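Local coordinates for protein putative D-arabinose 5-phosphate isomerase (Klebsiella pneumoniae subsp. pneumoniae, PDB 3K2V) that probably belongs to an enzyme interconverting D-arabinose 5-phosphate and D-ribulose 5-phosphate, and carries a CBS pair that binds a CMP-linked 3-deoxy-octulopyranosonic acid, perhaps as a regulatory ligand, at residues Gly23-Leu26 against Leu27-Val30; Leu45-Thr48 against Leu49-Leu53; Gly111-Ala114 against Val115-Leu118. All coordinates share one frame; numbering follows the deposited sequence.

Contact 1 (Gly23-Leu26 against Leu27-Val30); sequences GRKL and LLRV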
ATOM      1  N   GLY A  23      14.870  16.642  -3.199  1.00 39.31           N
ATOM      2  CA  GLY A  23      14.894  17.741  -2.231  1.00 38.53           C
ATOM      3  C   GLY A  23      14.072  18.956  -2.649  1.00 37.89           C
ATOM      4  O   GLY A  23      13.347  19.536  -1.826  1.00 38.14           O
ATOM      5  N   ARG A  24      14.185  19.344  -3.921  1.00 36.62           N
ATOM      6  CA  ARG A  24      13.399  20.454  -4.469  1.00 35.54           C
ATOM      7  C   ARG A  24      11.926  20.092  -4.570  1.00 33.83           C
ATOM      8  O   ARG A  24      11.065  20.932  -4.304  1.00 32.40           O
ATOM      9  CB  ARG A  24      13.916  20.883  -5.841  1.00 35.96           C
ATOM     10  CG  ARG A  24      15.080  21.851  -5.770  1.00 37.96           C
ATOM     11  CD  ARG A  24      15.692  22.124  -7.143  1.00 41.16           C
ATOM     12  NE  ARG A  24      17.040  21.552  -7.272  1.00 44.04           N
ATOM     13  CZ  ARG A  24      17.410  20.590  -8.122  1.00 45.70           C
ATOM     14  NH1 ARG A  24      16.547  20.044  -8.979  1.00 47.02           N
ATOM     15  NH2 ARG A  24      18.674  20.173  -8.120  1.00 46.95           N
ATOM     16  N   LYS A  25      11.630  18.847  -4.943  1.00 32.07           N
ATOM     17  CA  LYS A  25      10.234  18.441  -5.043  1.00 31.11           C
ATOM     18  C   LYS A  25       9.585  18.413  -3.668  1.00 28.80           C
ATOM     19  O   LYS A  25       8.420  18.745  -3.542  1.00 28.15           O
ATOM     20  CB  LYS A  25      10.034  17.108  -5.779  1.00 32.07           C
ATOM     21  CG  LYS A  25       8.915  17.237  -6.853  1.00 34.93           C
ATOM     22  CD  LYS A  25       7.953  16.083  -6.919  1.00 37.29           C
ATOM     23  CE  LYS A  25       7.055  16.217  -8.154  1.00 38.51           C
ATOM     24  NZ  LYS A  25       5.917  15.232  -8.111  1.00 40.16           N
ATOM     25  N   LEU A  26      10.354  18.077  -2.633  1.00 26.77           N
ATOM     26  CA  LEU A  26       9.820  18.064  -1.267  1.00 25.81           C
ATOM     27  C   LEU A  26       9.548  19.476  -0.698  1.00 24.13           C
ATOM     28  O   LEU A  26       8.947  19.605   0.366  1.00 23.39           O
ATOM     29  CB  LEU A  26      10.738  17.288  -0.322  1.00 26.15           C
ATOM     30  CG  LEU A  26      10.906  15.778  -0.591  1.00 26.00           C
ATOM     31  CD1 LEU A  26      11.862  15.179   0.434  1.00 27.90           C
ATOM     32  CD2 LEU A  26       9.571  15.059  -0.582  1.00 26.94           C
ATOM     33  N   LEU A  27       9.976  20.521  -1.399  1.00 22.81           N
ATOM     34  CA  LEU A  27       9.688  21.902  -0.966  1.00 22.56           C
ATOM     35  C   LEU A  27       8.441  22.453  -1.664  1.00 21.47           C
ATOM     36  O   LEU A  27       8.014  23.547  -1.372  1.00 20.80           O
ATOM     37  CB  LEU A  27      10.893  22.822  -1.197  1.00 22.99           C
ATOM     38  CG  LEU A  27      12.112  22.521  -0.323  1.00 24.85           C
ATOM     39  CD1 LEU A  27      13.208  23.546  -0.592  1.00 26.16           C
ATOM     40  CD2 LEU A  27      11.729  22.484   1.161  1.00 27.34           C
ATOM     41  N   LEU A  28       7.827  21.670  -2.546  1.00 21.34           N
ATOM     42  CA  LEU A  28       6.594  22.102  -3.208  1.00 21.25           C
ATOM     43  C   LEU A  28       5.384  21.948  -2.286  1.00 19.70           C
ATOM     44  O   LEU A  28       5.361  21.093  -1.384  1.00 18.91           O
ATOM     45  CB  LEU A  28       6.350  21.295  -4.482  1.00 21.76           C
ATOM     46  CG  LEU A  28       7.398  21.398  -5.598  1.00 23.45           C
ATOM     47  CD1 LEU A  28       7.051  20.361  -6.683  1.00 25.42           C
ATOM     48  CD2 LEU A  28       7.491  22.807  -6.148  1.00 24.39           C
ATOM     49  N   ARG A  29       4.372  22.768  -2.548  1.00 18.45           N
ATOM     50  CA  ARG A  29       3.079  22.638  -1.890  1.00 17.76           C
ATOM     51  C   ARG A  29       2.325  21.456  -2.500  1.00 17.13           C
ATOM     52  O   ARG A  29       2.314  21.287  -3.727  1.00 16.88           O
ATOM     53  CB  ARG A  29       2.255  23.927  -2.058  1.00 17.12           C
ATOM     54  CG  ARG A  29       2.856  25.100  -1.332  1.00 18.58           C
ATOM     55  CD  ARG A  29       2.144  26.402  -1.629  1.00 20.15           C
ATOM     56  NE  ARG A  29       2.285  26.833  -3.013  1.00 20.49           N
ATOM     57  CZ  ARG A  29       3.323  27.502  -3.512  1.00 21.65           C
ATOM     58  NH1 ARG A  29       3.299  27.845  -4.784  1.00 24.12           N
ATOM     59  NH2 ARG A  29       4.376  27.835  -2.768  1.00 21.38           N
ATOM     60  N   VAL A  30       1.662  20.669  -1.661  1.00 17.08           N
ATOM     61  CA  VAL A  30       0.902  19.511  -2.152  1.00 17.19           C
ATOM     62  C   VAL A  30      -0.180  19.909  -3.180  1.00 17.88           C
ATOM     63  O   VAL A  30      -0.497  19.137  -4.086  1.00 17.21           O
ATOM     64  CB  VAL A  30       0.342  18.623  -1.028  1.00 17.24           C
ATOM     65  CG1 VAL A  30       1.491  18.002  -0.228  1.00 16.92           C
ATOM     66  CG2 VAL A  30      -0.616  19.381  -0.107  1.00 17.29           C
TER

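Contact 2 (Leu45-Thr48 against Leu49-Leu53); sequences LQAT and LRDAL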
ATOM      1  N   LEU A  45     -21.890   7.515  -0.153  1.00 18.32           N
ATOM      2  CA  LEU A  45     -22.209   6.825   1.086  1.00 19.45           C
ATOM      3  C   LEU A  45     -23.029   5.558   0.862  1.00 19.47           C
ATOM      4  O   LEU A  45     -22.926   4.632   1.662  1.00 20.46           O
ATOM      5  CB  LEU A  45     -22.955   7.747   2.057  1.00 20.04           C
ATOM      6  CG  LEU A  45     -23.204   7.192   3.473  1.00 22.27           C
ATOM      7  CD1 LEU A  45     -21.867   6.936   4.155  1.00 23.20           C
ATOM      8  CD2 LEU A  45     -24.064   8.166   4.282  1.00 24.35           C
ATOM      9  N   GLN A  46     -23.808   5.484  -0.220  1.00 18.55           N
ATOM     10  CA  GLN A  46     -24.590   4.274  -0.504  1.00 19.40           C
ATOM     11  C   GLN A  46     -23.856   3.257  -1.401  1.00 17.95           C
ATOM     12  O   GLN A  46     -24.449   2.275  -1.808  1.00 17.69           O
ATOM     13  CB  GLN A  46     -25.953   4.618  -1.152  1.00 20.17           C
ATOM     14  CG  GLN A  46     -26.710   5.798  -0.521  1.00 25.79           C
ATOM     15  CD  GLN A  46     -26.770   5.724   0.989  1.00 29.91           C
ATOM     16  OE1 GLN A  46     -27.000   4.660   1.557  1.00 35.21           O
ATOM     17  NE2 GLN A  46     -26.557   6.862   1.650  1.00 34.55           N
ATOM     18  N   ALA A  47     -22.583   3.480  -1.704  1.00 16.35           N
ATOM     19  CA  ALA A  47     -21.839   2.554  -2.572  1.00 16.18           C
ATOM     20  C   ALA A  47     -21.691   1.182  -1.917  1.00 15.15           C
ATOM     21  O   ALA A  47     -21.619   1.074  -0.699  1.00 14.84           O
ATOM     22  CB  ALA A  47     -20.470   3.099  -2.896  1.00 14.86           C
ATOM     23  N   THR A  48     -21.637   0.144  -2.739  1.00 14.87           N
ATOM     24  CA  THR A  48     -21.309  -1.184  -2.258  1.00 14.64           C
ATOM     25  C   THR A  48     -19.797  -1.265  -2.092  1.00 14.22           C
ATOM     26  O   THR A  48     -19.043  -0.442  -2.640  1.00 14.04           O
ATOM     27  CB  THR A  48     -21.764  -2.288  -3.224  1.00 14.37           C
ATOM     28  OG1 THR A  48     -21.000  -2.182  -4.436  1.00 14.39           O
ATOM     29  CG2 THR A  48     -23.261  -2.192  -3.511  1.00 16.16           C
ATOM     30  N   LEU A  49     -19.345  -2.247  -1.332  1.00 13.42           N
ATOM     31  CA  LEU A  49     -17.918  -2.515  -1.232  1.00 13.74           C
ATOM     32  C   LEU A  49     -17.323  -2.800  -2.610  1.00 14.54           C
ATOM     33  O   LEU A  49     -16.231  -2.332  -2.886  1.00 14.56           O
ATOM     34  CB  LEU A  49     -17.643  -3.697  -0.312  1.00 13.56           C
ATOM     35  CG  LEU A  49     -16.219  -4.227  -0.196  1.00 14.35           C
ATOM     36  CD1 LEU A  49     -15.185  -3.120   0.167  1.00 14.13           C
ATOM     37  CD2 LEU A  49     -16.204  -5.382   0.821  1.00 16.76           C
ATOM     38  N   ARG A  50     -18.024  -3.576  -3.452  1.00 14.55           N
ATOM     39  CA  ARG A  50     -17.527  -3.852  -4.808  1.00 15.55           C
ATOM     40  C   ARG A  50     -17.376  -2.569  -5.632  1.00 15.09           C
ATOM     41  O   ARG A  50     -16.383  -2.417  -6.318  1.00 14.78           O
ATOM     42  CB  ARG A  50     -18.411  -4.845  -5.598  1.00 15.32           C
ATOM     43  CG  ARG A  50     -18.519  -6.244  -5.020  1.00 19.99           C
ATOM     44  CD  ARG A  50     -17.341  -7.164  -5.309  1.00 22.95           C
ATOM     45  NE  ARG A  50     -17.020  -7.368  -6.725  1.00 22.35           N
ATOM     46  CZ  ARG A  50     -17.586  -8.235  -7.558  1.00 24.94           C
ATOM     47  NH1 ARG A  50     -18.568  -9.014  -7.194  1.00 26.96           N
ATOM     48  NH2 ARG A  50     -17.153  -8.300  -8.805  1.00 27.04           N
ATOM     49  N   ASP A  51     -18.346  -1.656  -5.550  1.00 15.10           N
ATOM     50  CA  ASP A  51     -18.209  -0.324  -6.147  1.00 15.70           C
ATOM     51  C   ASP A  51     -16.939   0.373  -5.676  1.00 15.45           C
ATOM     52  O   ASP A  51     -16.257   1.039  -6.467  1.00 15.17           O
ATOM     53  CB  ASP A  51     -19.343   0.626  -5.769  1.00 16.10           C
ATOM     54  CG  ASP A  51     -20.706   0.219  -6.301  1.00 20.62           C
ATOM     55  OD1 ASP A  51     -20.788  -0.557  -7.303  1.00 23.72           O
ATOM     56  OD2 ASP A  51     -21.723   0.712  -5.696  1.00 21.51           O
ATOM     57  N   ALA A  52     -16.669   0.314  -4.372  1.00 14.78           N
ATOM     58  CA  ALA A  52     -15.488   0.967  -3.817  1.00 15.09           C
ATOM     59  C   ALA A  52     -14.214   0.331  -4.353  1.00 15.32           C
ATOM     60  O   ALA A  52     -13.260   1.032  -4.688  1.00 15.35           O
ATOM     61  CB  ALA A  52     -15.507   0.956  -2.233  1.00 14.73           C
ATOM     62  N   LEU A  53     -14.193  -0.992  -4.453  1.00 14.94           N
ATOM     63  CA  LEU A  53     -13.010  -1.675  -4.980  1.00 15.00           C
ATOM     64  C   LEU A  53     -12.729  -1.329  -6.439  1.00 15.23           C
ATOM     65  O   LEU A  53     -11.573  -1.147  -6.812  1.00 14.42           O
ATOM     66  CB  LEU A  53     -13.131  -3.191  -4.813  1.00 14.93           C
ATOM     67  CG  LEU A  53     -13.234  -3.669  -3.380  1.00 15.40           C
ATOM     68  CD1 LEU A  53     -13.277  -5.230  -3.367  1.00 16.55           C
ATOM     69  CD2 LEU A  53     -12.078  -3.169  -2.477  1.00 14.27           C
TER
HETATM   70  O   HOH W   1     -21.872  -3.123  -6.767  1.00 27.48           O

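Contact 3 (Gly111-Ala114 against Val115-Leu118); sequences GTLA and VDAL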
ATOM      1  N   GLY A 111      -1.676  23.905   1.227  1.00 15.88           N
ATOM      2  CA  GLY A 111      -0.385  24.577   1.318  1.00 16.28           C
ATOM      3  C   GLY A 111       0.693  23.784   2.025  1.00 16.71           C
ATOM      4  O   GLY A 111       1.841  24.217   2.074  1.00 17.22           O
ATOM      5  N   THR A 112       0.353  22.605   2.539  1.00 16.37           N
ATOM      6  CA  THR A 112       1.333  21.750   3.195  1.00 16.98           C
ATOM      7  C   THR A 112       2.460  21.409   2.228  1.00 17.04           C
ATOM      8  O   THR A 112       2.209  21.086   1.064  1.00 16.44           O
ATOM      9  CB  THR A 112       0.684  20.467   3.693  1.00 16.95           C
ATOM     10  OG1 THR A 112      -0.457  20.801   4.487  1.00 18.07           O
ATOM     11  CG2 THR A 112       1.689  19.597   4.520  1.00 17.64           C
ATOM     12  N   LEU A 113       3.701  21.511   2.708  1.00 17.03           N
ATOM     13  CA  LEU A 113       4.869  21.156   1.907  1.00 17.72           C
ATOM     14  C   LEU A 113       4.941  19.647   1.754  1.00 17.46           C
ATOM     15  O   LEU A 113       4.538  18.900   2.656  1.00 18.05           O
ATOM     16  CB  LEU A 113       6.174  21.698   2.538  1.00 17.71           C
ATOM     17  CG  LEU A 113       6.284  23.213   2.699  1.00 20.09           C
ATOM     18  CD1 LEU A 113       7.683  23.577   3.213  1.00 20.18           C
ATOM     19  CD2 LEU A 113       5.961  23.961   1.395  1.00 18.60           C
ATOM     20  N   ALA A 114       5.426  19.194   0.599  1.00 17.68           N
ATOM     21  CA  ALA A 114       5.570  17.759   0.339  1.00 18.01           C
ATOM     22  C   ALA A 114       6.401  17.095   1.432  1.00 17.94           C
ATOM     23  O   ALA A 114       6.082  15.980   1.845  1.00 17.34           O
ATOM     24  CB  ALA A 114       6.173  17.506  -1.033  1.00 17.98           C
ATOM     25  N   VAL A 115       7.433  17.781   1.936  1.00 17.83           N
ATOM     26  CA  VAL A 115       8.256  17.194   3.014  1.00 18.39           C
ATOM     27  C   VAL A 115       7.446  16.917   4.290  1.00 18.59           C
ATOM     28  O   VAL A 115       7.649  15.898   4.963  1.00 18.22           O
ATOM     29  CB  VAL A 115       9.515  18.029   3.353  1.00 18.57           C
ATOM     30  CG1 VAL A 115       9.162  19.386   3.973  1.00 19.33           C
ATOM     31  CG2 VAL A 115      10.441  17.212   4.282  1.00 18.32           C
ATOM     32  N   ASP A 116       6.519  17.812   4.612  1.00 18.35           N
ATOM     33  CA  ASP A 116       5.706  17.625   5.803  1.00 19.10           C
ATOM     34  C   ASP A 116       4.628  16.578   5.576  1.00 18.60           C
ATOM     35  O   ASP A 116       4.298  15.840   6.490  1.00 19.69           O
ATOM     36  CB  ASP A 116       5.145  18.958   6.279  1.00 19.22           C
ATOM     37  CG  ASP A 116       6.257  19.899   6.766  1.00 22.47           C
ATOM     38  OD1 ASP A 116       7.140  19.398   7.491  1.00 26.02           O
ATOM     39  OD2 ASP A 116       6.268  21.103   6.418  1.00 23.44           O
ATOM     40  N   ALA A 117       4.130  16.470   4.350  1.00 18.08           N
ATOM     41  CA  ALA A 117       3.218  15.383   3.985  1.00 18.59           C
ATOM     42  C   ALA A 117       3.931  14.030   4.124  1.00 18.25           C
ATOM     43  O   ALA A 117       3.391  13.064   4.664  1.00 18.33           O
ATOM     44  CB  ALA A 117       2.698  15.586   2.572  1.00 17.27           C
ATOM     45  N   LEU A 118       5.180  13.971   3.675  1.00 18.76           N
ATOM     46  CA  LEU A 118       5.957  12.730   3.790  1.00 19.24           C
ATOM     47  C   LEU A 118       6.144  12.348   5.254  1.00 19.23           C
ATOM     48  O   LEU A 118       5.980  11.177   5.629  1.00 18.84           O
ATOM     49  CB  LEU A 118       7.306  12.910   3.103  1.00 19.71           C
ATOM     50  CG  LEU A 118       8.308  11.753   3.175  1.00 21.41           C
ATOM     51  CD1 LEU A 118       7.748  10.541   2.443  1.00 24.31           C
ATOM     52  CD2 LEU A 118       9.625  12.238   2.585  1.00 22.83           C
TER
HETATM   53  O   HOH W   2       4.126  22.324   5.469  1.00 19.57           O

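Contact 1 (Gly23-Leu26 against Leu27-Val30)
The chain leaves helix 21-25 through two successive i to i+3 hydrogen bonds, Leu27 N to Arg24 O and Leu28 N to Lys25 O, each 3.1 Å long. The second bond closes a type I beta turn from Lys25 to Leu28.

Leu28 folds back over this turn. Its CG lies anti to its own carbonyl carbon (chi1 -62°), which leads the side chain back to the carbonyl of Lys25. CB is 3.4 Å from Lys25 O, and CD1 reaches Lys25 CG at 3.6 Å, where the two side chains cross at a slant. Only the aliphatic base of Lys25 is used here. Its chain bends at chi2 and carries NZ off to a hydrogen bond with the backbone O of Asp145.

The turn joins helix 21-25 to the loop that runs on toward strand 42-43. Leu26, Leu28 and Val30 form backbone hydrogen bonds with Val115, Ala114 and Thr112 respectively, around the start of helix 114-124. Leu26 is buried and its side chain packs on Val115 of that helix. Val30, also buried, touches Ala117 one turn further along. Leu27 lies on the exposed side. Its CG rests 3.6 Å from Gly23 O, and its CB is equally near Arg24 O.

Contact 2 (Leu45-Thr48 against Leu49-Leu53)
Thr48 and Asp51 grip each other in a capping box at the start of helix 49-59. Thr48 is the N-cap residue. Its OG1 accepts from Asp51 N at 2.9 Å, in a nearly straight bond (169° at the hydrogen). In return, Asp51 OD2 accepts from Thr48 N at 3.0 Å. That N-H comes from above the carboxylate plane, 49° out of it. Chi1 of Thr48 (66°) places OG1 between its backbone N and carbonyl carbon, facing the first turn of the helix. The Asp51 side chain reaches back across the threonine. Thr48 O then accepts from Ala52 N at 3.0 Å and begins the regular helical bonding.

The box is the tight part. The methyl CB of Ala47 lies beside it, 3.9 Å from Asp51 OD2. Ala47, Leu49 and Ala52 are buried. The other side is looser and wetter. A water lies 2.7 Å from Thr48 OG1 and donates to Asp51 OD1 at 2.8 Å, bridging the two side chains. The carboxylate thus meets a backbone N-H through one oxygen and water through the other. Its negative charge near the helix N terminus probably interacts favourably with the helix dipole.

Arg50 turns away to form a salt bridge with Asp87 of the second subunit. Leu49 and Leu53 pack on Phe77 of strand 73-78 and on Phe86 of the second subunit, while Ala47, Leu49 and Ala52 rest against Ile97 of helix 97-100.

Contact 3 (Gly111-Ala114 against Val115-Leu118)
Helix 114-124, in the second CBS domain, is preceded by Leu113 at the N-cap position. Leu113 has no side-chain oxygen to serve as a cap, and its backbone carbonyl opens the helical bonding. Leu113 O accepts from Ala117 N at 3.0 Å. Asp116 N makes a weak bond to the same oxygen, bent to 123° at the hydrogen. The following bond runs from Leu118 N to Ala114 O, 2.9 Å.

Thr112 CG2, anti to its backbone N, runs obliquely past Asp116 CB at 3.9 Å. Thr112 OG1 is turned elsewhere and bonds to the backbone O of Arg109. Leu113 CB meets Val115 CG1 at 4.0 Å, an apolar contact between the N-cap residue and the helix. Ala117 is buried, and its CB lies 3.5 Å from Ala114 O. The same methyl-bearing residue touches Val30 in the loop that follows helix 21-25.

Ala114 and Leu118 face helix 143-146 and touch Leu146. Leu118 also packs on Leu147 of the second subunit. Asp116 is exposed, and its carboxylate reaches back to the residue before the helix through water. That water accepts from Leu113 N at 2.9 Å and donates to Asp116 OD2 at 2.6 Å.

Overall arrangement
All three contacts are local, and they follow one another in series without nesting or crossing. Contact 1 comes first and turns the chain out of helix 21-25. The chain then crosses to the other side of its centre, where contact 2 starts helix 49-59 in the first CBS domain. Contact 3 starts helix 114-124 in the second CBS domain, back beside contact 1. Contacts 1 and 3 touch: Leu28 O lies 2.7 Å from Ala114 N, and Val30 N 2.8 Å from Thr112 O, both probable hydrogen bonds. They tie the N-terminal segment to the second domain. Contact 2 stands apart, its centre about 34 Å from that of contact 1.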